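Protein-glutamine gamma-glutamyltransferase 2 (Pagrus major, PDB 1G0D) forms isopeptide bonds between glutamine and lysine side chains of proteins, and joins glutamine to other primary amines, in a reaction thought to depend on calcium. Local coordinates at residues 141-145 with 338-342; 252-256 with 277-282; 523-528 with 540-544; 584-589 with 670-676. One frame throughout, in Å; residues are numbered along the deposited sequence.

Contact 1: residues 141-145 with 338-342; sequences DMVYL and WMSRE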
loop_
_atom_site.group_PDB
_atom_site.type_symbol
_atom_site.label_atom_id
_atom_site.label_comp_id
_atom_site.label_asym_id
_atom_site.label_seq_id
_atom_site.Cartn_x
_atom_site.Cartn_y
_atom_site.Cartn_z
ATOM N N ASP A 141 -8.331 3.579 -23.429
ATOM C CA ASP A 141 -8.042 2.546 -22.442
ATOM C C ASP A 141 -8.936 2.764 -21.222
ATOM O O ASP A 141 -9.171 3.912 -20.807
ATOM C CB ASP A 141 -6.563 2.616 -22.041
ATOM C CG ASP A 141 -6.093 1.372 -21.301
ATOM O OD1 ASP A 141 -6.876 0.801 -20.508
ATOM O OD2 ASP A 141 -4.931 0.962 -21.505
ATOM N N MET A 142 -9.434 1.673 -20.645
ATOM C CA MET A 142 -10.276 1.786 -19.470
ATOM C C MET A 142 -9.562 2.410 -18.264
ATOM O O MET A 142 -10.218 2.998 -17.405
ATOM C CB MET A 142 -10.861 0.423 -19.134
ATOM C CG MET A 142 -12.207 0.136 -19.847
ATOM S SD MET A 142 -12.719 -1.582 -19.537
ATOM C CE MET A 142 -11.103 -2.598 -20.143
ATOM N N VAL A 143 -8.231 2.317 -18.189
ATOM C CA VAL A 143 -7.500 2.942 -17.075
ATOM C C VAL A 143 -7.122 4.427 -17.379
ATOM O O VAL A 143 -6.416 5.092 -16.620
ATOM C CB VAL A 143 -6.226 2.159 -16.745
ATOM C CG1 VAL A 143 -6.577 0.757 -16.285
ATOM C CG2 VAL A 143 -5.364 2.075 -17.968
ATOM N N TYR A 144 -7.638 4.956 -18.478
ATOM C CA TYR A 144 -7.361 6.322 -18.856
ATOM C C TYR A 144 -7.641 7.328 -17.755
ATOM O O TYR A 144 -8.764 7.367 -17.228
ATOM C CB TYR A 144 -8.216 6.689 -20.055
ATOM C CG TYR A 144 -7.922 8.072 -20.559
ATOM C CD1 TYR A 144 -6.618 8.477 -20.802
ATOM C CD2 TYR A 144 -8.951 8.975 -20.824
ATOM C CE1 TYR A 144 -6.337 9.758 -21.317
ATOM C CE2 TYR A 144 -8.675 10.267 -21.342
ATOM C CZ TYR A 144 -7.362 10.648 -21.596
ATOM O OH TYR A 144 -7.084 11.873 -22.198
ATOM N N LEU A 145 -6.623 8.131 -17.423
ATOM C CA LEU A 145 -6.705 9.196 -16.419
ATOM C C LEU A 145 -6.282 10.467 -17.183
ATOM O O LEU A 145 -5.112 10.627 -17.523
ATOM C CB LEU A 145 -5.739 8.921 -15.254
ATOM C CG LEU A 145 -6.069 9.537 -13.855
ATOM C CD1 LEU A 145 -5.217 8.900 -12.713
ATOM C CD2 LEU A 145 -5.834 11.037 -13.893
ATOM N N TRP A 338 -7.186 3.455 -10.251
ATOM C CA TRP A 338 -8.026 4.164 -11.212
ATOM C C TRP A 338 -8.405 3.298 -12.377
ATOM O O TRP A 338 -7.548 2.746 -13.031
ATOM C CB TRP A 338 -7.303 5.381 -11.782
ATOM C CG TRP A 338 -8.192 6.252 -12.602
ATOM C CD1 TRP A 338 -8.447 6.159 -13.957
ATOM C CD2 TRP A 338 -8.983 7.352 -12.125
ATOM N NE1 TRP A 338 -9.342 7.141 -14.341
ATOM C CE2 TRP A 338 -9.684 7.885 -13.227
ATOM C CE3 TRP A 338 -9.169 7.943 -10.863
ATOM C CZ2 TRP A 338 -10.553 8.975 -13.100
ATOM C CZ3 TRP A 338 -10.035 9.029 -10.740
ATOM C CH2 TRP A 338 -10.713 9.529 -11.847
ATOM N N MET A 339 -9.695 3.207 -12.645
ATOM C CA MET A 339 -10.202 2.438 -13.774
ATOM C C MET A 339 -11.704 2.705 -13.916
ATOM O O MET A 339 -12.361 3.117 -12.959
ATOM C CB MET A 339 -9.993 0.962 -13.537
ATOM C CG MET A 339 -10.871 0.364 -12.447
ATOM S SD MET A 339 -10.258 -1.285 -12.056
ATOM C CE MET A 339 -8.909 -0.918 -11.125
ATOM N N SER A 340 -12.233 2.505 -15.114
ATOM C CA SER A 340 -13.642 2.669 -15.343
ATOM C C SER A 340 -14.306 1.305 -15.092
ATOM O O SER A 340 -13.733 0.238 -15.376
ATOM C CB SER A 340 -13.871 3.135 -16.768
ATOM O OG SER A 340 -13.710 2.061 -17.661
ATOM N N ARG A 341 -15.519 1.341 -14.565
ATOM C CA ARG A 341 -16.231 0.113 -14.222
ATOM C C ARG A 341 -17.363 -0.178 -15.165
ATOM O O ARG A 341 -18.531 0.072 -14.868
ATOM C CB ARG A 341 -16.785 0.183 -12.787
ATOM C CG ARG A 341 -15.737 0.282 -11.714
ATOM C CD ARG A 341 -14.797 -0.920 -11.719
ATOM N NE ARG A 341 -15.459 -2.194 -11.452
ATOM C CZ ARG A 341 -15.810 -2.636 -10.244
ATOM N NH1 ARG A 341 -16.408 -3.815 -10.111
ATOM N NH2 ARG A 341 -15.576 -1.899 -9.177
ATOM N N GLU A 342 -17.019 -0.722 -16.310
ATOM C CA GLU A 342 -18.031 -1.055 -17.267
ATOM C C GLU A 342 -18.873 -2.232 -16.781
ATOM O O GLU A 342 -19.932 -2.528 -17.327
ATOM C CB GLU A 342 -17.353 -1.352 -18.582
ATOM C CG GLU A 342 -16.668 -0.140 -19.128
ATOM C CD GLU A 342 -16.467 -0.226 -20.620
ATOM O OE1 GLU A 342 -15.689 0.601 -21.146
ATOM O OE2 GLU A 342 -17.076 -1.120 -21.263
#
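Met142, Val143 and Tyr144 present their carbonyl oxygens to residues 338-340, where a type I beta turn from Asp141 to Tyr144, in the link from the N-terminal beta-sandwich, meets the end of strand 329-339 of the catalytic-domain sheet. Polar contact is through the backbone and one indole. Ser340 N donates to Met142 O (3.1 Å), and Trp338 NE1 donates to Tyr144 O over 3.0 Å. The second bond is bent, 134° at the hydrogen, with the indole N-H coming from above the carbonyl plane. The turn itself is braced by an Asx turn in which Asp141 OD1 accepts from Val143 N; the same carboxylate forms a salt bridge with Arg36.

Apolar contact centres on Trp338. Its chi1 of -171° swings the indole away from its own N and over to Leu145, whose CG sits 3.9 Å from the centroid of the five-membered ring, almost on its normal, as a CH-pi contact. Trp351 meets the same indole edge-to-face. Next to it, Val143 CG1 lies 4.4 Å from Met339 CB, a loose apolar contact, and Pro212 of helix 212-223 also packs on Val143.

At the outer end Met142 and Glu342 cross at about a right angle, with Met142 CG 3.7 Å from Glu342 OE1 and 3.3 Å from Ser340 OG.

Contact 2: residues 252-256 with 277-282; sequences SVPIL and AVACTV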
loop_
_atom_site.group_PDB
_atom_site.type_symbol
_atom_site.label_atom_id
_atom_site.label_comp_id
_atom_site.label_asym_id
_atom_site.label_seq_id
_atom_site.Cartn_x
_atom_site.Cartn_y
_atom_site.Cartn_z
ATOM N N SER A 252 9.166 -2.443 -1.606
ATOM C CA SER A 252 8.547 -3.653 -2.136
ATOM C C SER A 252 9.400 -4.596 -2.941
ATOM O O SER A 252 9.102 -5.777 -3.002
ATOM C CB SER A 252 7.328 -3.278 -2.973
ATOM O OG SER A 252 6.551 -2.287 -2.299
ATOM N N VAL A 253 10.460 -4.106 -3.560
ATOM C CA VAL A 253 11.306 -4.977 -4.383
ATOM C C VAL A 253 11.976 -6.176 -3.651
ATOM O O VAL A 253 12.114 -7.255 -4.224
ATOM C CB VAL A 253 12.403 -4.143 -5.089
ATOM C CG1 VAL A 253 13.293 -5.053 -5.897
ATOM C CG2 VAL A 253 11.776 -3.096 -5.974
ATOM N N PRO A 254 12.451 -5.992 -2.409
ATOM C CA PRO A 254 13.077 -7.138 -1.726
ATOM C C PRO A 254 12.119 -8.278 -1.406
ATOM O O PRO A 254 12.500 -9.439 -1.386
ATOM C CB PRO A 254 13.692 -6.516 -0.475
ATOM C CG PRO A 254 13.807 -5.054 -0.785
ATOM C CD PRO A 254 12.566 -4.772 -1.596
ATOM N N ILE A 255 10.865 -7.939 -1.156
ATOM C CA ILE A 255 9.840 -8.936 -0.884
ATOM C C ILE A 255 9.551 -9.709 -2.179
ATOM O O ILE A 255 9.460 -10.936 -2.172
ATOM C CB ILE A 255 8.540 -8.263 -0.444
ATOM C CG1 ILE A 255 8.717 -7.659 0.936
ATOM C CG2 ILE A 255 7.425 -9.229 -0.507
ATOM C CD1 ILE A 255 7.697 -6.606 1.238
ATOM N N LEU A 256 9.391 -8.978 -3.289
ATOM C CA LEU A 256 9.117 -9.599 -4.586
ATOM C C LEU A 256 10.290 -10.450 -5.091
ATOM O O LEU A 256 10.090 -11.571 -5.554
ATOM C CB LEU A 256 8.743 -8.537 -5.630
ATOM C CG LEU A 256 7.456 -7.715 -5.399
ATOM C CD1 LEU A 256 7.322 -6.609 -6.457
ATOM C CD2 LEU A 256 6.246 -8.618 -5.480
ATOM N N ALA A 277 1.489 -1.432 0.020
ATOM C CA ALA A 277 2.670 -0.952 -0.698
ATOM C C ALA A 277 3.080 -1.944 -1.757
ATOM O O ALA A 277 3.340 -1.542 -2.859
ATOM C CB ALA A 277 3.783 -0.780 0.214
ATOM N N VAL A 278 3.148 -3.239 -1.445
ATOM C CA VAL A 278 3.522 -4.240 -2.461
ATOM C C VAL A 278 2.444 -4.287 -3.562
ATOM O O VAL A 278 2.741 -4.530 -4.723
ATOM C CB VAL A 278 3.691 -5.646 -1.812
ATOM C CG1 VAL A 278 3.827 -6.728 -2.845
ATOM C CG2 VAL A 278 4.881 -5.653 -0.935
ATOM N N ALA A 279 1.181 -4.049 -3.218
ATOM C CA ALA A 279 0.099 -4.055 -4.231
ATOM C C ALA A 279 0.330 -2.867 -5.133
ATOM O O ALA A 279 0.188 -2.969 -6.347
ATOM C CB ALA A 279 -1.324 -3.929 -3.577
ATOM N N CYS A 280 0.676 -1.735 -4.524
ATOM C CA CYS A 280 0.942 -0.531 -5.274
ATOM C C CYS A 280 2.066 -0.715 -6.259
ATOM O O CYS A 280 1.934 -0.294 -7.382
ATOM C CB CYS A 280 1.322 0.598 -4.350
ATOM S SG CYS A 280 1.346 2.201 -5.128
ATOM N N THR A 281 3.166 -1.333 -5.849
ATOM C CA THR A 281 4.331 -1.538 -6.730
ATOM C C THR A 281 3.986 -2.325 -7.975
ATOM O O THR A 281 4.438 -2.019 -9.070
ATOM C CB THR A 281 5.447 -2.325 -6.026
ATOM O OG1 THR A 281 6.290 -1.429 -5.296
ATOM C CG2 THR A 281 6.307 -3.016 -7.018
ATOM N N VAL A 282 3.188 -3.363 -7.798
ATOM C CA VAL A 282 2.819 -4.218 -8.902
ATOM C C VAL A 282 1.779 -3.608 -9.843
ATOM O O VAL A 282 1.895 -3.727 -11.047
ATOM C CB VAL A 282 2.308 -5.619 -8.357
ATOM C CG1 VAL A 282 1.793 -6.489 -9.524
ATOM C CG2 VAL A 282 3.461 -6.346 -7.605
#
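Leu256 overlaps Thr281, Val282 and Val278, forming the apolar half of a helix-helix contact in the papain-like catalytic core of the transglutaminase. Residues 252-256 cover the beginning of helix 253-261, while 277-282 belong to helix 272-286, the helix that carries the catalytic Cys272 at its start. The leucine CD1 and the threonine CG2 meet tip to tip at 3.8 Å, and CD1 also touches Val282 CG2. The other branch, Leu256 CD2, slides past Val278 in the opposite direction and passes 4.0 Å from Val278 CG1. Val278 has its two methyls divided between partners: CG1 serves Leu256, while CG2 is met by Ile255 CD1 at 3.7 Å, the two side chains crossing obliquely. Leu232 of strand 232-234 packs against both Ile255 and Val278, and Val184 of helix 184-193 covers Leu256 and Thr281.

The polar half gathers round Ser252, in a wholly buried setting. Its stronger partner is Trp175, whose NE1 is hydrogen-bonded to the serine OG; Thr281 OG1 in turn is bonded to Tyr177 O. The two residues are thus tied to the end of strand 169-176 (Trp175, and Asn176 through the serine backbone) and to Tyr177 just after it. Across the contact there are weak links, with the proton not settled: Ser252 OG lies 3.3 Å from Ala277 O and 3.1 Å from Thr281 OG1. Ala277 O also accepts from Thr281 N one helical turn on, at 3.0 Å.

Contact 3: residues 523-528 with 540-544; sequences CQRKTI and EVMRL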
loop_
_atom_site.group_PDB
_atom_site.type_symbol
_atom_site.label_atom_id
_atom_site.label_comp_id
_atom_site.label_asym_id
_atom_site.label_seq_id
_atom_site.Cartn_x
_atom_site.Cartn_y
_atom_site.Cartn_z
ATOM N N CYS A 523 0.194 -1.577 31.896
ATOM C CA CYS A 523 1.234 -0.997 32.741
ATOM C C CYS A 523 0.832 0.084 33.756
ATOM O O CYS A 523 1.639 0.977 34.046
ATOM C CB CYS A 523 2.416 -0.493 31.902
ATOM S SG CYS A 523 1.971 0.309 30.400
ATOM N N GLN A 524 -0.412 0.003 34.258
ATOM C CA GLN A 524 -0.947 0.868 35.314
ATOM C C GLN A 524 -2.312 1.482 35.169
ATOM O O GLN A 524 -2.670 2.018 34.139
ATOM C CB GLN A 524 0.042 1.954 35.715
ATOM C CG GLN A 524 -0.122 3.283 35.073
ATOM C CD GLN A 524 1.004 4.200 35.485
ATOM O OE1 GLN A 524 0.769 5.247 36.093
ATOM N NE2 GLN A 524 2.247 3.806 35.175
ATOM N N ARG A 525 -3.049 1.412 36.269
ATOM C CA ARG A 525 -4.419 1.900 36.391
ATOM C C ARG A 525 -4.514 2.825 37.627
ATOM O O ARG A 525 -3.574 2.894 38.424
ATOM C CB ARG A 525 -5.314 0.679 36.531
ATOM C CG ARG A 525 -6.752 0.945 36.740
ATOM C CD ARG A 525 -7.392 -0.337 37.209
ATOM N NE ARG A 525 -7.548 -1.288 36.122
ATOM C CZ ARG A 525 -8.709 -1.548 35.541
ATOM N NH1 ARG A 525 -8.760 -2.431 34.557
ATOM N NH2 ARG A 525 -9.817 -0.924 35.947
ATOM N N LYS A 526 -5.627 3.534 37.807
ATOM C CA LYS A 526 -5.737 4.459 38.944
ATOM C C LYS A 526 -7.101 5.129 38.944
ATOM O O LYS A 526 -7.542 5.621 37.920
ATOM C CB LYS A 526 -4.635 5.514 38.805
ATOM C CG LYS A 526 -4.617 6.679 39.780
ATOM C CD LYS A 526 -3.493 7.646 39.329
ATOM C CE LYS A 526 -3.289 8.853 40.241
ATOM N NZ LYS A 526 -3.208 10.124 39.438
ATOM N N THR A 527 -7.778 5.135 40.083
ATOM C CA THR A 527 -9.080 5.788 40.167
ATOM C C THR A 527 -9.035 6.888 41.205
ATOM O O THR A 527 -8.548 6.686 42.306
ATOM C CB THR A 527 -10.184 4.826 40.547
ATOM O OG1 THR A 527 -10.525 4.045 39.398
ATOM C CG2 THR A 527 -11.413 5.588 40.997
ATOM N N ILE A 528 -9.546 8.054 40.844
ATOM C CA ILE A 528 -9.539 9.191 41.735
ATOM C C ILE A 528 -10.930 9.702 41.909
ATOM O O ILE A 528 -11.809 9.421 41.098
ATOM C CB ILE A 528 -8.670 10.338 41.156
ATOM C CG1 ILE A 528 -7.589 10.712 42.161
ATOM C CG2 ILE A 528 -9.525 11.569 40.819
ATOM C CD1 ILE A 528 -6.643 9.577 42.509
ATOM N N GLU A 540 -5.304 15.864 36.184
ATOM C CA GLU A 540 -4.635 14.776 36.885
ATOM C C GLU A 540 -3.542 14.255 35.982
ATOM O O GLU A 540 -3.662 14.284 34.758
ATOM C CB GLU A 540 -5.605 13.639 37.197
ATOM C CG GLU A 540 -6.207 13.713 38.583
ATOM C CD GLU A 540 -5.356 13.028 39.625
ATOM O OE1 GLU A 540 -4.500 13.716 40.217
ATOM O OE2 GLU A 540 -5.542 11.811 39.848
ATOM N N VAL A 541 -2.465 13.794 36.592
ATOM C CA VAL A 541 -1.330 13.269 35.857
ATOM C C VAL A 541 -1.064 11.780 36.107
ATOM O O VAL A 541 -1.307 11.238 37.192
ATOM C CB VAL A 541 -0.053 14.067 36.216
ATOM C CG1 VAL A 541 1.159 13.418 35.597
ATOM C CG2 VAL A 541 -0.199 15.498 35.741
ATOM N N MET A 542 -0.582 11.109 35.071
ATOM C CA MET A 542 -0.247 9.709 35.177
ATOM C C MET A 542 1.158 9.616 34.661
ATOM O O MET A 542 1.417 9.963 33.523
ATOM C CB MET A 542 -1.181 8.882 34.309
ATOM C CG MET A 542 -0.847 7.395 34.244
ATOM S SD MET A 542 -2.197 6.460 33.459
ATOM C CE MET A 542 -3.382 7.813 33.095
ATOM N N ARG A 543 2.079 9.163 35.494
ATOM C CA ARG A 543 3.446 9.067 35.040
ATOM C C ARG A 543 3.800 7.676 34.631
ATOM O O ARG A 543 3.810 6.766 35.457
ATOM C CB ARG A 543 4.413 9.521 36.118
ATOM C CG ARG A 543 5.871 9.418 35.705
ATOM C CD ARG A 543 6.723 10.435 36.444
ATOM N NE ARG A 543 8.101 10.414 35.976
ATOM C CZ ARG A 543 8.608 11.279 35.098
ATOM N NH1 ARG A 543 7.849 12.241 34.586
ATOM N NH2 ARG A 543 9.885 11.186 34.737
ATOM N N LEU A 544 4.074 7.520 33.339
ATOM C CA LEU A 544 4.472 6.240 32.775
ATOM C C LEU A 544 6.008 6.226 32.785
ATOM O O LEU A 544 6.626 7.259 32.508
ATOM C CB LEU A 544 3.920 6.126 31.358
ATOM C CG LEU A 544 2.466 5.688 31.166
ATOM C CD1 LEU A 544 2.119 4.531 32.063
ATOM C CD2 LEU A 544 1.578 6.837 31.457
#
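Lys526 leaves its strand with CG anti to the backbone N (chi1 174°) and stays extended as far as CE, bending only at chi4 (-132°), a path that carries its ammonium group across to the strand of Glu540. The glutamate folds back instead, bent at chi2 (-88°), and brings its carboxylate to meet it. NZ forms a salt bridge with Glu540 OE2 at 2.9 Å, arriving from above the carboxylate plane, and donates a second bond to Val541 O over 3.1 Å. The lysine nitrogen is therefore gripped by a charged and a neutral acceptor from consecutive residues. Ile528 comes at the carboxylate from the opposite direction, its CG1 lying 3.3 Å from Glu540 OE2, so that aliphatic carbon lines the oxygen beside the ion pair.

At the other end Gln524 reaches over between Met542 and Leu544. Its NE2 bonds to Cys523 O at 3.1 Å, with the acceptor nearly in the amide plane, and more weakly to Arg543 O at 3.4 Å. The amide thus joins carbonyls of both segments. Its carbonyl end, OE1, rests on Met542 CG, and the two side chains slide past each other in opposite directions.

The strands run nearly antiparallel, with their axes 9.4 Å apart, too far for backbone pairing: they are facing layers of a beta-barrel domain. Strand 525-532 pairs with strand 502-513 through Met508 and Leu506, while strand 536-544 pairs with strand 488-496 through Val490 and Val492. Met508 of strand 502-513 packs on Glu540 and Met542.

Contact 4: residues 584-589 with 670-676; sequences TPELLV and LKDVKGV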
loop_
_atom_site.group_PDB
_atom_site.type_symbol
_atom_site.label_atom_id
_atom_site.label_comp_id
_atom_site.label_asym_id
_atom_site.label_seq_id
_atom_site.Cartn_x
_atom_site.Cartn_y
_atom_site.Cartn_z
ATOM N N THR A 584 11.112 7.026 18.054
ATOM C CA THR A 584 12.445 6.430 17.992
ATOM C C THR A 584 13.334 7.524 17.389
ATOM O O THR A 584 12.842 8.434 16.718
ATOM C CB THR A 584 12.501 5.171 17.119
ATOM O OG1 THR A 584 11.715 5.372 15.941
ATOM C CG2 THR A 584 11.965 3.962 17.891
ATOM N N PRO A 585 14.649 7.463 17.621
ATOM C CA PRO A 585 15.440 8.546 17.030
ATOM C C PRO A 585 15.359 8.519 15.522
ATOM O O PRO A 585 15.097 7.466 14.943
ATOM C CB PRO A 585 16.858 8.294 17.547
ATOM C CG PRO A 585 16.890 6.833 17.944
ATOM C CD PRO A 585 15.478 6.478 18.342
ATOM N N GLU A 586 15.567 9.680 14.898
ATOM C CA GLU A 586 15.542 9.798 13.449
ATOM C C GLU A 586 16.926 9.788 12.817
ATOM O O GLU A 586 17.717 10.704 13.026
ATOM C CB GLU A 586 14.838 11.057 13.012
ATOM C CG GLU A 586 14.426 10.925 11.566
ATOM C CD GLU A 586 14.184 12.246 10.880
ATOM O OE1 GLU A 586 13.820 13.226 11.592
ATOM O OE2 GLU A 586 14.357 12.283 9.627
ATOM N N LEU A 587 17.188 8.765 12.012
ATOM C CA LEU A 587 18.484 8.604 11.368
ATOM C C LEU A 587 18.888 9.825 10.565
ATOM O O LEU A 587 18.052 10.460 9.929
ATOM C CB LEU A 587 18.495 7.354 10.449
ATOM C CG LEU A 587 18.143 5.981 11.065
ATOM C CD1 LEU A 587 18.407 4.819 10.074
ATOM C CD2 LEU A 587 18.972 5.801 12.328
ATOM N N LEU A 588 20.182 10.142 10.625
ATOM C CA LEU A 588 20.796 11.236 9.881
ATOM C C LEU A 588 21.430 10.565 8.699
ATOM O O LEU A 588 22.478 9.892 8.819
ATOM C CB LEU A 588 21.897 11.892 10.681
ATOM C CG LEU A 588 22.169 13.371 10.438
ATOM C CD1 LEU A 588 23.636 13.581 10.530
ATOM C CD2 LEU A 588 21.656 13.803 9.114
ATOM N N VAL A 589 20.769 10.705 7.559
ATOM C CA VAL A 589 21.281 10.108 6.353
ATOM C C VAL A 589 21.843 11.242 5.496
ATOM O O VAL A 589 21.164 12.251 5.263
ATOM C CB VAL A 589 20.174 9.349 5.639
ATOM C CG1 VAL A 589 20.754 8.518 4.552
ATOM C CG2 VAL A 589 19.449 8.457 6.619
ATOM N N LEU A 670 16.290 -1.566 20.415
ATOM C CA LEU A 670 15.791 -0.432 19.606
ATOM C C LEU A 670 15.334 -0.940 18.262
ATOM O O LEU A 670 16.150 -1.399 17.436
ATOM C CB LEU A 670 16.856 0.615 19.359
ATOM C CG LEU A 670 16.553 2.055 19.774
ATOM C CD1 LEU A 670 17.116 2.987 18.737
ATOM C CD2 LEU A 670 15.101 2.289 19.969
ATOM N N LYS A 671 14.021 -0.859 18.054
ATOM C CA LYS A 671 13.443 -1.332 16.822
ATOM C C LYS A 671 12.611 -0.238 16.211
ATOM O O LYS A 671 12.153 0.659 16.936
ATOM C CB LYS A 671 12.549 -2.559 17.088
ATOM C CG LYS A 671 13.058 -3.543 18.134
ATOM C CD LYS A 671 12.071 -4.677 18.392
ATOM C CE LYS A 671 12.741 -6.025 18.175
ATOM N NZ LYS A 671 13.813 -5.960 17.104
ATOM N N ASP A 672 12.420 -0.327 14.882
ATOM C CA ASP A 672 11.593 0.622 14.145
ATOM C C ASP A 672 12.316 1.973 14.055
ATOM O O ASP A 672 11.805 3.016 14.467
ATOM C CB ASP A 672 10.235 0.735 14.883
ATOM C CG ASP A 672 9.072 1.115 13.979
ATOM O OD1 ASP A 672 8.194 1.879 14.444
ATOM O OD2 ASP A 672 9.018 0.652 12.826
ATOM N N VAL A 673 13.536 1.969 13.548
ATOM C CA VAL A 673 14.255 3.229 13.421
ATOM C C VAL A 673 14.562 3.544 11.938
ATOM O O VAL A 673 15.286 2.795 11.273
ATOM C CB VAL A 673 15.566 3.190 14.255
ATOM C CG1 VAL A 673 16.285 4.512 14.134
ATOM C CG2 VAL A 673 15.241 2.889 15.712
ATOM N N LYS A 674 14.023 4.670 11.443
ATOM C CA LYS A 674 14.190 5.066 10.046
ATOM C C LYS A 674 14.828 6.417 9.714
ATOM O O LYS A 674 15.036 7.302 10.567
ATOM C CB LYS A 674 12.840 5.021 9.319
ATOM C CG LYS A 674 11.791 4.132 9.915
ATOM C CD LYS A 674 12.208 2.721 9.714
ATOM C CE LYS A 674 11.047 1.791 9.657
ATOM N NZ LYS A 674 11.478 0.536 8.995
ATOM N N GLY A 675 15.086 6.553 8.411
ATOM C CA GLY A 675 15.673 7.752 7.834
ATOM C C GLY A 675 15.543 7.713 6.312
ATOM O O GLY A 675 15.460 6.605 5.741
ATOM N N VAL A 676 15.476 8.906 5.691
ATOM C CA VAL A 676 15.378 9.125 4.217
ATOM C C VAL A 676 16.098 10.407 3.877
ATOM O O VAL A 676 16.080 11.382 4.636
ATOM C CB VAL A 676 13.958 9.445 3.628
ATOM C CG1 VAL A 676 13.681 8.545 2.476
ATOM C CG2 VAL A 676 12.901 9.399 4.670
HETATM O O HOH W 1 12.512 7.073 12.865
HETATM O O HOH W 2 16.024 11.219 7.967
#
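Leu587 and Val673 cross at about a right angle, bringing Leu587 CD2 within 3.5 Å of Val673 CG1. The same valine methyl also lies against Pro585 O, while its second branch, CG2, turns to Thr584 CB at 3.8 Å; the side chain is thereby wedged among three residues of 584-589. Farther along the segment, Leu670 directs CD1 at CG and CD of Pro585, 3.9 Å from CD, and Phe607 of strand 601-608 packs on both residues.

Thr584 has its hydroxyl between the backbone N and carbonyl carbon (chi1 41°), a rotation that aims OG1 at Asp672 O, to which it donates over 2.8 Å. Leu587 N bonds to Lys674 O at 3.0 Å. Water 1 accepts from Lys674 N and donates weakly to Pro585 O, adding an indirect link. At Gly675 the main chain itself is the packing surface: Leu587 CB approaches its CA to 3.9 Å, and Val589 CG2 lies 4.0 Å from its carbonyl carbon. The carboxylate of Asp672 is held by Arg171, a salt bridge to the catalytic core.

Strand 588-590 belongs to the sheet of 601-608, whereas 673-682 pairs with 659-666 and, in parallel, with 595-596. A first strand that changes sheets to run beside the last one is characteristic of immunoglobulin-like sandwiches, consistent with the C-terminal Ig-like domain of transglutaminases.

Overall arrangement
From the N terminus, the chain leaves the first beta-sandwich after strand 121-133 and opens contact 1 at 141-145; 338-342 closes it nearly 200 residues later, joining the interdomain connection to the core sheet. Nested within that loop, contact 2 closes a short excursion between helices 253-261 and 272-286, its centre 22 Å from that of contact 1. The remaining two follow in series. Contact 3 closes a hairpin-sized loop between opposing sheets of the first barrel, and contact 4, about 30 Å from it centre to centre, draws the start and the last strand of the C-terminal domain together. Contacts 1 and 3 lie on opposite sides of the chain's centre.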